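Local coordinates for Non-structural protein 9 (Avian infectious bronchitis virus, PDB 5C94) that binds RNA as a homodimer and probably works as part of the coronavirus RNA replication machinery, at the interface of chains A and B. Numbering follows the deposited sequence. Chains: chain A/B, Non-structural protein 9.

The interface of chains A and B. Residues chain A 99-100; chain B 99-100.
A:Ser99 and A:Ile100 meet their twins B:Ser99 and B:Ile100 backbone to backbone, both residues with helical backbone torsions, at the first turn of helix 99-109 in each chain. The main-chain carbonyl oxygen O of A:Ser99 lies 3.3 Å from CA of B:Ile100, and the two-fold repeats this with O of B:Ser99 and CA of A:Ile100. Such an approach places main chain almost directly on main chain. The serines also touch through their beta-carbons, CB of A:Ser99 standing 3.8 Å from CB of B:Ser99 across the axis. Each hydroxyl OG is anti to its own carbonyl carbon (chi1 -68°), which turns it away from the opposite serine and leaves the methylene to make the contact. The isoleucines flank this core through the bases of their side chains: CB and CG1 of A:Ile100 each lie 3.6 Å from O of B:Ser99. With CG1 anti to the backbone N (chi1 -170°) and the chain extended beyond it, CD1 points away from the partner serine, while the inner carbons stay beside its carbonyl. The small serine side chain probably allows the two helix starts to come this close, and the patch hides about 108 Å² of protein surface. In the fold, it forms the N-terminal end of the C-terminal helix, where the paired helices cross between the two beta-rich bodies of the nsp9 homodimer.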
# COMPACT_ATOMS: atom_id res chain seq x y z
N SER A 99 -6.24 -7.47 2.41
CA SER A 99 -5.93 -6.86 1.12
C SER A 99 -5.29 -5.48 1.26
O SER A 99 -4.36 -5.12 0.52
CB SER A 99 -7.19 -6.75 0.27
OG SER A 99 -7.66 -8.02 -0.12
N ILE A 100 -5.79 -4.70 2.21
CA ILE A 100 -5.28 -3.36 2.41
C ILE A 100 -3.85 -3.44 2.95
O ILE A 100 -3.00 -2.62 2.60
CB ILE A 100 -6.21 -2.54 3.36
CG1 ILE A 100 -5.81 -1.07 3.37
CG2 ILE A 100 -6.24 -3.10 4.77
CD1 ILE A 100 -6.81 -0.18 4.12
N SER B 99 -9.54 -2.46 -1.86
CA SER B 99 -8.79 -2.40 -0.61
C SER B 99 -7.28 -2.43 -0.83
O SER B 99 -6.53 -1.72 -0.14
CB SER B 99 -9.20 -3.56 0.30
OG SER B 99 -10.53 -3.41 0.75
N ILE B 100 -6.84 -3.25 -1.78
CA ILE B 100 -5.43 -3.38 -2.04
C ILE B 100 -4.91 -2.07 -2.64
O ILE B 100 -3.79 -1.65 -2.37
CB ILE B 100 -5.14 -4.60 -2.96
CG1 ILE B 100 -3.64 -4.87 -3.04
CG2 ILE B 100 -5.72 -4.43 -4.36
CD1 ILE B 100 -3.31 -6.18 -3.77